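5-dehydro-2-deoxygluconokinase (Bacillus halodurans C-125, PDB 2QCV) probably catalyses the ATP-dependent phosphorylation of 5-dehydro-2-deoxy-D-gluconate to its 6-phosphate during myo-inositol breakdown, as a kinase of the PfkB carbohydrate kinase family. Local coordinates at residues G18-D23 against S46-V51; A102-K107 against K267-G272; S145-S150 against P180-T185; V196-D201 against R227-H232; S297-I302 against E317-L322. All blocks are in the same frame, centred on the assembly; numbering follows the deposited sequence. Where two conformers were deposited one is given.

Contact 1 (G18-D23 against S46-V51); sequences GRACID and SPANIV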
# COMPACT_ATOMS: atom_id res chain seq x y z
N GLY A 18 -5.36 19.98 12.58
CA GLY A 18 -4.40 18.90 12.44
C GLY A 18 -4.65 17.81 13.46
O GLY A 18 -5.77 17.31 13.57
N ARG A 19 -3.59 17.42 14.17
CA ARG A 19 -3.59 16.21 15.01
C ARG A 19 -4.06 16.43 16.44
O ARG A 19 -3.52 17.29 17.17
CB ARG A 19 -2.17 15.64 15.09
CG ARG A 19 -2.01 14.45 16.02
CD ARG A 19 -0.61 13.81 15.80
NE ARG A 19 -0.61 13.14 14.51
CZ ARG A 19 0.46 12.85 13.77
NH1 ARG A 19 1.69 13.11 14.21
NH2 ARG A 19 0.27 12.26 12.60
N ALA A 20 -4.99 15.57 16.85
CA ALA A 20 -5.30 15.33 18.25
C ALA A 20 -5.11 13.83 18.45
O ALA A 20 -5.74 13.02 17.74
CB ALA A 20 -6.71 15.75 18.61
N CYS A 21 -4.19 13.45 19.33
CA CYS A 21 -3.90 12.04 19.50
C CYS A 21 -3.78 11.69 20.98
O CYS A 21 -4.19 12.45 21.85
CB CYS A 21 -2.63 11.70 18.71
SG CYS A 21 -1.23 12.51 19.30
N ILE A 22 -3.26 10.50 21.25
CA ILE A 22 -3.03 10.03 22.62
C ILE A 22 -1.56 10.09 22.95
O ILE A 22 -0.71 9.55 22.23
CB ILE A 22 -3.52 8.59 22.79
CG1 ILE A 22 -5.03 8.52 22.52
CG2 ILE A 22 -3.19 8.04 24.25
CD1 ILE A 22 -5.84 9.33 23.52
N ASP A 23 -1.26 10.72 24.08
CA ASP A 23 0.05 10.64 24.69
C ASP A 23 -0.04 9.65 25.86
O ASP A 23 -0.98 9.68 26.67
CB ASP A 23 0.51 11.99 25.20
CG ASP A 23 1.00 12.93 24.10
OD1 ASP A 23 1.02 12.55 22.91
OD2 ASP A 23 1.34 14.06 24.47
N SER A 46 0.42 18.42 18.63
CA SER A 46 0.72 19.87 18.74
C SER A 46 -0.50 20.82 18.67
O SER A 46 -0.69 21.60 19.60
CB SER A 46 1.80 20.27 17.75
OG SER A 46 1.90 21.67 17.71
N PRO A 47 -1.32 20.78 17.59
CA PRO A 47 -2.46 21.70 17.60
C PRO A 47 -3.50 21.46 18.70
O PRO A 47 -4.08 22.41 19.19
CB PRO A 47 -3.06 21.58 16.21
CG PRO A 47 -2.53 20.33 15.65
CD PRO A 47 -1.25 20.00 16.34
N ALA A 48 -3.74 20.21 19.06
CA ALA A 48 -4.56 19.87 20.21
C ALA A 48 -4.04 20.48 21.51
O ALA A 48 -4.79 21.10 22.28
CB ALA A 48 -4.72 18.29 20.33
N ASN A 49 -2.75 20.30 21.77
CA ASN A 49 -2.13 20.88 22.94
C ASN A 49 -2.26 22.40 22.96
O ASN A 49 -2.45 23.01 24.02
CB ASN A 49 -0.62 20.56 22.98
CG ASN A 49 -0.34 19.15 23.31
OD1 ASN A 49 -1.18 18.43 23.89
ND2 ASN A 49 0.89 18.71 22.95
N ILE A 50 -2.12 23.01 21.79
CA ILE A 50 -2.17 24.47 21.70
C ILE A 50 -3.60 24.93 22.06
O ILE A 50 -3.78 25.87 22.83
CB ILE A 50 -1.73 25.01 20.32
CG1 ILE A 50 -0.23 24.76 20.14
CG2 ILE A 50 -2.02 26.54 20.18
CD1 ILE A 50 0.30 25.08 18.72
N VAL A 51 -4.62 24.27 21.52
CA VAL A 51 -6.00 24.68 21.86
C VAL A 51 -6.40 24.36 23.31
O VAL A 51 -7.12 25.14 23.91
CB VAL A 51 -7.11 24.24 20.88
CG1 VAL A 51 -6.85 24.86 19.47
CG2 VAL A 51 -7.32 22.72 20.85
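A helix start packs here against the backbone of a strand connection, deep in the fold: residues 18-23 lead from strand 12-17 of the large sheet into strand 21-26 of the small one, and 46-51 opens helix 46-56. Backbone atoms of R19 are the focus. Its carbonyl O receives a weak hydrogen bond from A48 N, 3.5 Å long with an N-H...O angle of 152°, and so meets the amide-rich end of the helix, whose partial positive charge probably suits it. The ring of P47 closes in on the same peptides, with CG 3.4 Å from R19 N and CD 3.6 Å from R19 O. Next along the chain, two small methyls meet tip to tip, A20 CB lying 3.7 Å from A48 CB. G18 has a positive phi of 141°, a conformation suited to glycine, and its C stands 4.0 Å from P47 CG. The side chain of R19 starts extended, with CG anti to the backbone N (chi1 175°), and carries its guanidinium away from the helix to a salt bridge with D123. On the helix, S46 OG and N49 ND2 bind one carboxylate oxygen each of D273. The Gly-Gly-Ser-Pro-Ala-Asn run, which begins at G44 at the end of lid strand 38-44 and enters helix 46-56, is consistent with the glycine-rich N-terminal signature region of PfkB kinases.

Contact 2 (A102-K107 against K267-G272); sequences AFTEIK and KTFGAG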
# COMPACT_ATOMS: atom_id res chain seq x y z
N ALA A 102 1.76 8.47 21.18
CA ALA A 102 3.12 8.86 21.54
C ALA A 102 3.43 8.28 22.92
O ALA A 102 2.84 8.71 23.89
CB ALA A 102 3.24 10.39 21.54
N PHE A 103 4.34 7.31 22.99
CA PHE A 103 4.83 6.84 24.28
C PHE A 103 6.06 7.64 24.64
O PHE A 103 7.00 7.76 23.82
CB PHE A 103 5.25 5.37 24.21
CG PHE A 103 4.12 4.42 23.99
CD1 PHE A 103 3.63 4.18 22.71
CD2 PHE A 103 3.59 3.71 25.07
CE1 PHE A 103 2.58 3.28 22.53
CE2 PHE A 103 2.56 2.80 24.88
CZ PHE A 103 2.05 2.60 23.64
N THR A 104 6.10 8.18 25.84
CA THR A 104 7.21 9.10 26.17
C THR A 104 8.23 8.39 27.02
O THR A 104 7.87 7.60 27.90
CB THR A 104 6.72 10.35 26.91
OG1 THR A 104 6.12 9.92 28.14
CG2 THR A 104 5.73 11.10 26.05
N GLU A 105 9.50 8.59 26.68
CA GLU A 105 10.61 8.08 27.47
C GLU A 105 11.31 9.28 28.06
O GLU A 105 11.61 10.22 27.32
CB GLU A 105 11.61 7.32 26.60
CG GLU A 105 12.80 6.84 27.38
CD GLU A 105 13.76 6.05 26.54
OE1 GLU A 105 14.56 6.68 25.81
OE2 GLU A 105 13.68 4.80 26.57
N ILE A 106 11.56 9.23 29.36
CA ILE A 106 12.33 10.24 30.08
C ILE A 106 13.51 9.53 30.75
O ILE A 106 13.39 8.96 31.84
CB ILE A 106 11.46 10.96 31.14
CG1 ILE A 106 10.15 11.47 30.50
CG2 ILE A 106 12.19 12.16 31.75
CD1 ILE A 106 9.06 11.73 31.49
N LYS A 107 14.65 9.52 30.07
CA LYS A 107 15.81 8.87 30.64
C LYS A 107 16.39 9.72 31.78
O LYS A 107 16.88 9.19 32.79
CB LYS A 107 16.86 8.64 29.57
CG LYS A 107 16.65 7.34 28.79
CD LYS A 107 17.66 7.26 27.64
CE LYS A 107 17.95 5.82 27.28
NZ LYS A 107 18.70 5.75 26.00
N LYS A 267 10.51 17.03 31.88
CA LYS A 267 10.22 16.46 30.55
C LYS A 267 10.00 17.59 29.52
O LYS A 267 9.16 18.46 29.75
CB LYS A 267 8.91 15.64 30.62
CG LYS A 267 7.65 16.49 30.98
CD LYS A 267 6.73 15.87 32.04
CE LYS A 267 5.68 16.89 32.57
NZ LYS A 267 6.22 17.94 33.52
N THR A 268 10.70 17.57 28.39
CA THR A 268 10.63 18.72 27.49
C THR A 268 9.47 18.72 26.51
O THR A 268 9.26 19.72 25.80
CB THR A 268 11.92 18.89 26.71
OG1 THR A 268 12.18 17.71 25.96
CG2 THR A 268 13.08 19.20 27.69
N PHE A 269 8.70 17.63 26.48
CA PHE A 269 7.57 17.56 25.54
C PHE A 269 6.61 18.69 25.84
O PHE A 269 6.41 19.06 26.99
CB PHE A 269 6.79 16.26 25.70
CG PHE A 269 7.65 15.07 25.90
CD1 PHE A 269 8.41 14.58 24.84
CD2 PHE A 269 7.72 14.45 27.15
CE1 PHE A 269 9.21 13.46 25.01
CE2 PHE A 269 8.53 13.33 27.35
CZ PHE A 269 9.27 12.83 26.27
N GLY A 270 5.99 19.22 24.81
CA GLY A 270 4.95 20.25 25.04
C GLY A 270 5.44 21.67 25.27
O GLY A 270 4.60 22.57 25.34
N ALA A 271 6.75 21.88 25.41
CA ALA A 271 7.32 23.21 25.60
C ALA A 271 6.82 24.14 24.51
O ALA A 271 6.40 25.27 24.77
CB ALA A 271 8.88 23.17 25.61
N GLY A 272 6.89 23.68 23.27
CA GLY A 272 6.57 24.53 22.11
C GLY A 272 5.10 24.86 21.98
O GLY A 272 4.73 25.93 21.48
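With a chi1 of -41°, F269 sets its CG anti to the carbonyl carbon and beside the backbone N, and the ring reaches strand 101-106; T104 has OG1 between its backbone N and carbonyl carbon (chi1 61°), which puts CG2 anti to the carbonyl carbon and over the phenyl. The strand belongs to the four-stranded lid sheet of the PfkB fold, and F269 immediately precedes the Gly-Ala-Gly-Asp motif, which in relatives carries the anion hole and the catalytic aspartate. G270 occupies the N-cap position of helix 271-284, within a type II turn from T268 to A271. T104 CG2 makes a CH-pi contact 4.0 Å from the F269 ring centroid, displaced toward the rim, while T104 CB approaches F269 CE2 to 3.5 Å. The hydroxyl of T104 is engaged within the lid, bound to N25 ND2 and A26 N. I106 works at the edge of the ring: its CG1 lies 4.0 Å from F269 CE2, and its CD1 runs alongside K267, 4.0 Å from K267 CB. The lysine chain then bends away, NZ binding V303 O. C112 and I114 of the next lid strand also touch the phenyl, and in its plane E105 O stands 3.7 Å from F269 CZ.

Contact 3 (S145-S150 against P180-T185); sequences SGTALS and PYSWET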
# COMPACT_ATOMS: atom_id res chain seq x y z
N SER A 145 -0.56 23.54 12.09
CA SER A 145 0.66 22.88 12.51
C SER A 145 1.33 22.19 11.30
O SER A 145 0.66 21.59 10.42
CB SER A 145 0.44 21.94 13.72
OG SER A 145 0.19 22.67 14.94
N GLY A 146 2.65 22.30 11.24
CA GLY A 146 3.41 21.73 10.15
C GLY A 146 3.24 20.24 9.90
O GLY A 146 3.28 19.80 8.75
N THR A 147 3.07 19.46 10.96
CA THR A 147 2.99 18.01 10.77
C THR A 147 1.74 17.61 10.00
O THR A 147 1.72 16.58 9.33
CB THR A 147 3.11 17.26 12.12
OG1 THR A 147 4.39 17.56 12.67
CG2 THR A 147 2.95 15.75 11.96
N ALA A 148 0.69 18.45 10.06
CA ALA A 148 -0.53 18.19 9.30
C ALA A 148 -0.30 18.27 7.78
O ALA A 148 -1.17 17.87 7.01
CB ALA A 148 -1.64 19.15 9.72
N LEU A 149 0.84 18.81 7.36
CA LEU A 149 1.20 18.85 5.94
C LEU A 149 1.98 17.61 5.50
O LEU A 149 2.32 17.51 4.33
CB LEU A 149 2.06 20.09 5.65
CG LEU A 149 1.46 21.47 5.92
CD1 LEU A 149 2.55 22.59 5.96
CD2 LEU A 149 0.43 21.80 4.86
N SER A 150 2.29 16.70 6.43
CA SER A 150 3.18 15.58 6.16
C SER A 150 2.60 14.53 5.20
O SER A 150 3.37 13.81 4.56
CB SER A 150 3.65 14.89 7.45
OG SER A 150 2.57 14.27 8.15
N PRO A 180 10.50 14.95 12.04
CA PRO A 180 11.15 14.38 10.84
C PRO A 180 10.67 12.99 10.44
O PRO A 180 10.58 12.71 9.26
CB PRO A 180 12.62 14.32 11.23
CG PRO A 180 12.68 14.51 12.68
CD PRO A 180 11.49 15.33 13.06
N TYR A 181 10.31 12.15 11.39
CA TYR A 181 9.86 10.80 11.04
C TYR A 181 8.46 10.76 10.47
O TYR A 181 8.02 9.71 9.96
CB TYR A 181 9.98 9.92 12.25
CG TYR A 181 11.42 9.64 12.56
CD1 TYR A 181 12.15 8.76 11.78
CD2 TYR A 181 12.04 10.24 13.62
CE1 TYR A 181 13.48 8.50 12.06
CE2 TYR A 181 13.35 9.99 13.91
CZ TYR A 181 14.07 9.12 13.14
OH TYR A 181 15.39 8.90 13.45
N SER A 182 7.75 11.88 10.49
CA SER A 182 6.46 11.97 9.75
C SER A 182 6.59 12.25 8.26
O SER A 182 5.59 12.17 7.52
CB SER A 182 5.55 13.04 10.36
OG SER A 182 5.14 12.66 11.63
N TRP A 183 7.79 12.56 7.83
CA TRP A 183 8.07 12.95 6.44
C TRP A 183 8.97 11.96 5.73
O TRP A 183 9.73 11.20 6.35
CB TRP A 183 8.77 14.32 6.43
CG TRP A 183 7.91 15.41 6.95
CD1 TRP A 183 7.77 15.78 8.23
CD2 TRP A 183 7.07 16.31 6.18
NE1 TRP A 183 6.87 16.82 8.34
CE2 TRP A 183 6.43 17.16 7.09
CE3 TRP A 183 6.80 16.45 4.81
CZ2 TRP A 183 5.54 18.14 6.68
CZ3 TRP A 183 5.88 17.43 4.40
CH2 TRP A 183 5.30 18.28 5.33
N GLU A 184 8.93 11.99 4.40
CA GLU A 184 9.81 11.13 3.61
C GLU A 184 11.23 11.68 3.53
O GLU A 184 12.22 10.93 3.70
CB GLU A 184 9.22 10.91 2.20
CG GLU A 184 7.85 10.22 2.23
CD GLU A 184 7.94 8.82 2.82
OE1 GLU A 184 8.77 8.05 2.30
OE2 GLU A 184 7.22 8.51 3.80
N THR A 185 11.36 12.97 3.24
CA THR A 185 12.70 13.59 3.14
C THR A 185 12.63 15.05 3.63
O THR A 185 11.55 15.67 3.61
CB THR A 185 13.22 13.62 1.69
OG1 THR A 185 12.52 14.63 0.96
CG2 THR A 185 13.10 12.29 0.98
O HOH W 1 6.49 18.11 10.90
O HOH W 2 5.64 12.67 3.88
O HOH W 3 3.07 11.51 8.44
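Two loops leaving the C-terminal ends of the neighbouring parallel strands 139-145 and 171-175 of the central alpha/beta sheet meet, and W183 of the second loop packs its indole against the first. One face of the indole rests on S150, just after the 3-10 segment 146-149: S150 CA sits over the six-membered ring, a CH-pi contact 3.5 Å from the centroid and 11° off the normal. Farther round, L149 CB is 3.7 Å from W183 CH2, and G146 O is near the ring plane at the edge, 3.5 Å from W183 CZ2. The backbone against which the indole rests is itself braced: S150 OG, held between its own N and carbonyl carbon (chi1 65°), donates to T147 O at 2.7 Å nearly along the C=O axis, and the same oxygen also accepts from S150 N. Three waters complete the seam and carry the polar links between the loops. One lies in the indole plane, accepts a hydrogen bond from W183 NE1 at 2.9 Å and donates to T147 OG1, a hydroxyl also bound to D177. Another donates to both S150 OG and S182 O, and the third to S150 O, with a weak bond from E184 N. T189 and Y192 of helix 186-199 press on the tryptophan, R155 of helix 154-167 touches it and binds L149 O, and T185 caps the start of helix 186-199.

Contact 4 (V196-D201 against R227-H232); sequences VAEQSD and RYLFKH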
# COMPACT_ATOMS: atom_id res chain seq x y z
N VAL A 196 3.63 27.13 2.60
CA VAL A 196 2.67 27.51 3.63
C VAL A 196 3.13 28.78 4.37
O VAL A 196 2.35 29.71 4.55
CB VAL A 196 2.34 26.38 4.56
CG1 VAL A 196 1.46 26.88 5.73
CG2 VAL A 196 1.60 25.25 3.73
N ALA A 197 4.42 28.86 4.73
CA ALA A 197 4.90 30.06 5.43
C ALA A 197 4.69 31.29 4.55
O ALA A 197 4.33 32.37 5.04
CB ALA A 197 6.40 29.93 5.82
N GLU A 198 4.85 31.14 3.23
CA GLU A 198 4.73 32.27 2.32
C GLU A 198 3.30 32.83 2.27
O GLU A 198 3.13 34.00 1.95
CB GLU A 198 5.20 31.87 0.93
CG GLU A 198 6.75 31.79 0.84
CD GLU A 198 7.24 31.11 -0.43
OE1 GLU A 198 6.40 30.84 -1.31
OE2 GLU A 198 8.46 30.85 -0.52
N GLN A 199 2.34 32.00 2.61
CA GLN A 199 0.91 32.31 2.62
C GLN A 199 0.43 32.81 3.97
O GLN A 199 -0.70 33.29 4.10
CB GLN A 199 0.09 31.03 2.44
CG GLN A 199 0.28 30.25 1.24
CD GLN A 199 -0.89 29.33 1.05
OE1 GLN A 199 -2.02 29.78 0.85
NE2 GLN A 199 -0.66 28.04 1.16
N SER A 200 1.26 32.64 5.00
CA SER A 200 0.81 32.86 6.39
C SER A 200 1.05 34.28 6.86
O SER A 200 1.89 34.99 6.32
CB SER A 200 1.56 31.89 7.32
OG SER A 200 1.24 30.56 7.00
N ASP A 201 0.33 34.68 7.92
CA ASP A 201 0.45 36.01 8.51
C ASP A 201 1.47 36.04 9.65
O ASP A 201 2.22 37.01 9.83
CB ASP A 201 -0.95 36.41 9.00
CG ASP A 201 -1.92 36.49 7.89
OD1 ASP A 201 -1.64 37.24 6.94
OD2 ASP A 201 -2.94 35.79 7.90
N ARG A 227 14.22 38.44 5.57
CA ARG A 227 14.31 39.15 4.28
C ARG A 227 13.57 38.37 3.20
O ARG A 227 12.89 38.95 2.36
CB ARG A 227 15.77 39.38 3.89
CG ARG A 227 15.98 40.09 2.56
CD ARG A 227 17.51 40.30 2.28
N TYR A 228 13.69 37.05 3.24
CA TYR A 228 12.96 36.13 2.38
C TYR A 228 11.43 36.17 2.62
O TYR A 228 10.66 36.53 1.73
CB TYR A 228 13.57 34.68 2.49
CG TYR A 228 12.59 33.55 2.23
CD1 TYR A 228 11.81 33.52 1.08
CD2 TYR A 228 12.48 32.49 3.13
CE1 TYR A 228 10.92 32.49 0.86
CE2 TYR A 228 11.60 31.47 2.92
CZ TYR A 228 10.81 31.48 1.78
OH TYR A 228 9.93 30.46 1.57
N LEU A 229 11.00 35.86 3.84
CA LEU A 229 9.57 35.70 4.09
C LEU A 229 8.79 36.99 4.01
O LEU A 229 7.61 36.98 3.65
CB LEU A 229 9.34 35.02 5.43
CG LEU A 229 9.64 33.53 5.44
CD1 LEU A 229 9.46 33.00 6.83
CD2 LEU A 229 8.75 32.76 4.43
N PHE A 230 9.46 38.11 4.26
CA PHE A 230 8.81 39.43 4.17
C PHE A 230 8.64 39.93 2.73
O PHE A 230 8.07 40.99 2.51
CB PHE A 230 9.53 40.50 5.02
CG PHE A 230 9.31 40.35 6.53
CD1 PHE A 230 8.13 39.86 7.06
CD2 PHE A 230 10.26 40.80 7.40
CE1 PHE A 230 7.95 39.74 8.40
CE2 PHE A 230 10.09 40.70 8.78
CZ PHE A 230 8.92 40.15 9.28
N LYS A 231 9.09 39.14 1.74
CA LYS A 231 8.68 39.31 0.35
C LYS A 231 7.31 38.71 0.12
O LYS A 231 6.75 38.91 -0.93
CB LYS A 231 9.68 38.64 -0.60
CG LYS A 231 10.99 39.35 -0.66
CD LYS A 231 11.99 38.53 -1.48
CE LYS A 231 13.38 39.12 -1.34
NZ LYS A 231 14.39 38.26 -2.01
N HIS A 232 6.78 37.97 1.10
CA HIS A 232 5.55 37.19 0.95
C HIS A 232 4.53 37.70 1.98
O HIS A 232 4.59 38.89 2.32
CB HIS A 232 5.87 35.70 1.03
CG HIS A 232 6.84 35.24 -0.00
ND1 HIS A 232 6.44 34.84 -1.26
CD2 HIS A 232 8.19 35.17 0.00
CE1 HIS A 232 7.51 34.50 -1.97
NE2 HIS A 232 8.58 34.68 -1.23
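E198 is held by two rings set at very different angles to its carboxylate. Against H232 it lies alongside, pointing the same way, with the carboxylate and imidazole planes only 8° apart; E198 CG sits over the centre of the imidazole in a CH-pi contact, 3.6 Å from the centroid. Against Y228 the side chains cross at about a right angle, the planes being 82° apart, and the carboxylate meets the phenol at its edge. There Y228 OH donates a 2.6 Å hydrogen bond to E198 OE2, which uses its anti lone pair. R163 of the third subunit forms a salt bridge with that same oxygen and also packs on Y228, so the carboxylate is probably kept ionised and its rotation fixed. The extended glutamate chain, with CG beside the backbone N (chi1 -76°), is what brings the acid across H232. Beneath this polar layer A197 CB touches L229 CD2 at 3.9 Å, and E198 O approaches H232 CB to 3.4 Å. The contact joins the ends of two helices of the Rossmann-like domain, 186-199 and 222-229: V196 faces helix 154-167 and strand 171-175, L213 of helix 207-213 lies against A197 and Y228, and L229 reaches I237 of strand 236-240.

Contact 5 (S297-I302 against E317-L322); sequences SASASI and EEIEAL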
# COMPACT_ATOMS: atom_id res chain seq x y z
N SER A 297 7.55 32.08 26.71
CA SER A 297 8.69 31.51 27.39
C SER A 297 8.36 31.03 28.80
O SER A 297 8.80 29.94 29.21
CB SER A 297 9.83 32.53 27.45
OG SER A 297 10.07 33.08 26.19
N ALA A 298 7.59 31.80 29.55
CA ALA A 298 7.21 31.40 30.91
C ALA A 298 6.35 30.13 30.90
O ALA A 298 6.52 29.21 31.72
CB ALA A 298 6.49 32.59 31.64
N SER A 299 5.37 30.09 30.00
CA SER A 299 4.52 28.91 29.87
C SER A 299 5.31 27.66 29.50
O SER A 299 5.08 26.60 30.07
CB SER A 299 3.43 29.14 28.81
OG SER A 299 2.40 28.16 28.92
N ALA A 300 6.22 27.77 28.53
CA ALA A 300 7.16 26.69 28.22
C ALA A 300 7.93 26.17 29.40
O ALA A 300 8.04 24.95 29.61
CB ALA A 300 8.14 27.11 27.14
N SER A 301 8.45 27.08 30.21
CA SER A 301 9.15 26.70 31.40
C SER A 301 8.25 25.93 32.39
O SER A 301 8.68 24.96 32.96
CB SER A 301 9.74 27.92 32.10
OG SER A 301 10.15 27.64 33.44
N ILE A 302 7.03 26.37 32.58
CA ILE A 302 6.16 25.76 33.59
C ILE A 302 5.78 24.36 33.15
O ILE A 302 5.80 23.40 33.96
CB ILE A 302 4.91 26.61 33.80
CG1 ILE A 302 5.27 27.92 34.45
CG2 ILE A 302 3.89 25.88 34.71
CD1 ILE A 302 4.17 28.97 34.36
N GLU A 317 -2.29 32.92 35.93
CA GLU A 317 -1.67 33.28 37.21
C GLU A 317 -0.26 32.70 37.39
O GLU A 317 0.63 33.41 37.86
CB GLU A 317 -2.56 32.82 38.37
CG GLU A 317 -3.88 33.59 38.46
CD GLU A 317 -4.93 33.19 37.41
OE1 GLU A 317 -4.86 32.09 36.80
OE2 GLU A 317 -5.85 34.02 37.21
N GLU A 318 -0.06 31.43 37.04
CA GLU A 318 1.26 30.81 37.15
C GLU A 318 2.25 31.48 36.20
O GLU A 318 3.39 31.75 36.58
CB GLU A 318 1.23 29.32 36.82
CG GLU A 318 0.62 28.47 37.88
CD GLU A 318 0.43 27.04 37.44
OE1 GLU A 318 0.07 26.81 36.26
OE2 GLU A 318 0.64 26.14 38.28
N ILE A 319 1.81 31.71 34.97
CA ILE A 319 2.66 32.40 33.96
C ILE A 319 3.05 33.77 34.48
O ILE A 319 4.22 34.13 34.46
CB ILE A 319 1.94 32.52 32.57
CG1 ILE A 319 1.80 31.14 31.93
CG2 ILE A 319 2.69 33.51 31.64
CD1 ILE A 319 0.76 31.04 30.81
N GLU A 320 2.09 34.54 34.97
CA GLU A 320 2.36 35.92 35.40
C GLU A 320 3.28 36.01 36.65
O GLU A 320 4.15 36.89 36.73
CB GLU A 320 1.07 36.70 35.55
CG GLU A 320 0.48 36.98 34.18
CD GLU A 320 -0.88 37.64 34.17
OE1 GLU A 320 -1.52 37.71 35.25
OE2 GLU A 320 -1.31 38.09 33.07
N ALA A 321 3.11 35.07 37.57
CA ALA A 321 3.96 34.99 38.73
C ALA A 321 5.42 34.69 38.33
O ALA A 321 6.38 35.21 38.92
CB ALA A 321 3.42 33.92 39.67
N LEU A 322 5.58 33.82 37.34
CA LEU A 322 6.92 33.44 36.88
C LEU A 322 7.57 34.63 36.18
O LEU A 322 8.77 34.90 36.37
CB LEU A 322 6.87 32.18 35.98
CG LEU A 322 8.24 31.57 35.68
CD1 LEU A 322 8.81 30.91 36.95
CD2 LEU A 322 8.20 30.58 34.47
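The segments 297-302 and 317-322, of helices 289-305 and 316-325, cross steeply, at 108° between their N-to-C directions, with the axes of these short segments 8.9 Å apart at closest approach. Small residues on the first helix allow larger ones on the second to come in: A298 lies nearest I319 by backbone, and its CB is 3.9 Å from both I319 CG2 and L322 CD2. L322 inserts between residues of the first helix. Its CG is anti to the backbone N (chi1 -169°), so that the CD2 methyl lies among A298, S301 and I302, resting 3.5 Å from A298 O and 3.7 Å from S301 OG. I302 and L322 run antiparallel past one another. The CG1 of I302, set beside its backbone N, lies 4.0 Å from L322 CD2, and its tip, CD1, runs on to the backbone of the second helix, 3.6 Å from E318 O. The same tip also touches I319 CG1 and E318 CB, so that the isoleucine is gripped by one turn of helix. I319, in turn, extends CD1 over S299, within 3.8 Å of S299 OG. The interface is therefore entirely one of van der Waals packing, and the acid of E318 turns out of it to bind S315 N. Two neighbours close the margins: P314, in the loop between the helices, touches S299 and I302, while A278 of helix 271-284 packs on S299 and I319. This joins the C-terminal helix 316-325 to the helix pair 271-284 and 289-305, one layer of the alpha/beta domain.

Overall arrangement
Contacts 1 and 3 are the most central and they touch, S145 packing on P47, so that helix 46-56 and the loop after strand 139-145 meet. Contact 2 shares the lid sheet with contact 1 through a probable hydrogen bond from A102 N to I22 O, and meets contact 5 where A271 lies against A300. Contacts 3 and 4 are linked by L149 on V196. Contact 4 alone is only partly buried; like contact 2, it is reached by another subunit. It relies on a charged glutamate stacked on one ring face and hydrogen-bonded at the edge of another, whereas contact 5 is van der Waals packing, chiefly of aliphatic side chains. Contact 3 is water-bridged, contact 1 rests on backbone polarity, and contact 2 turns on one phenyl ring.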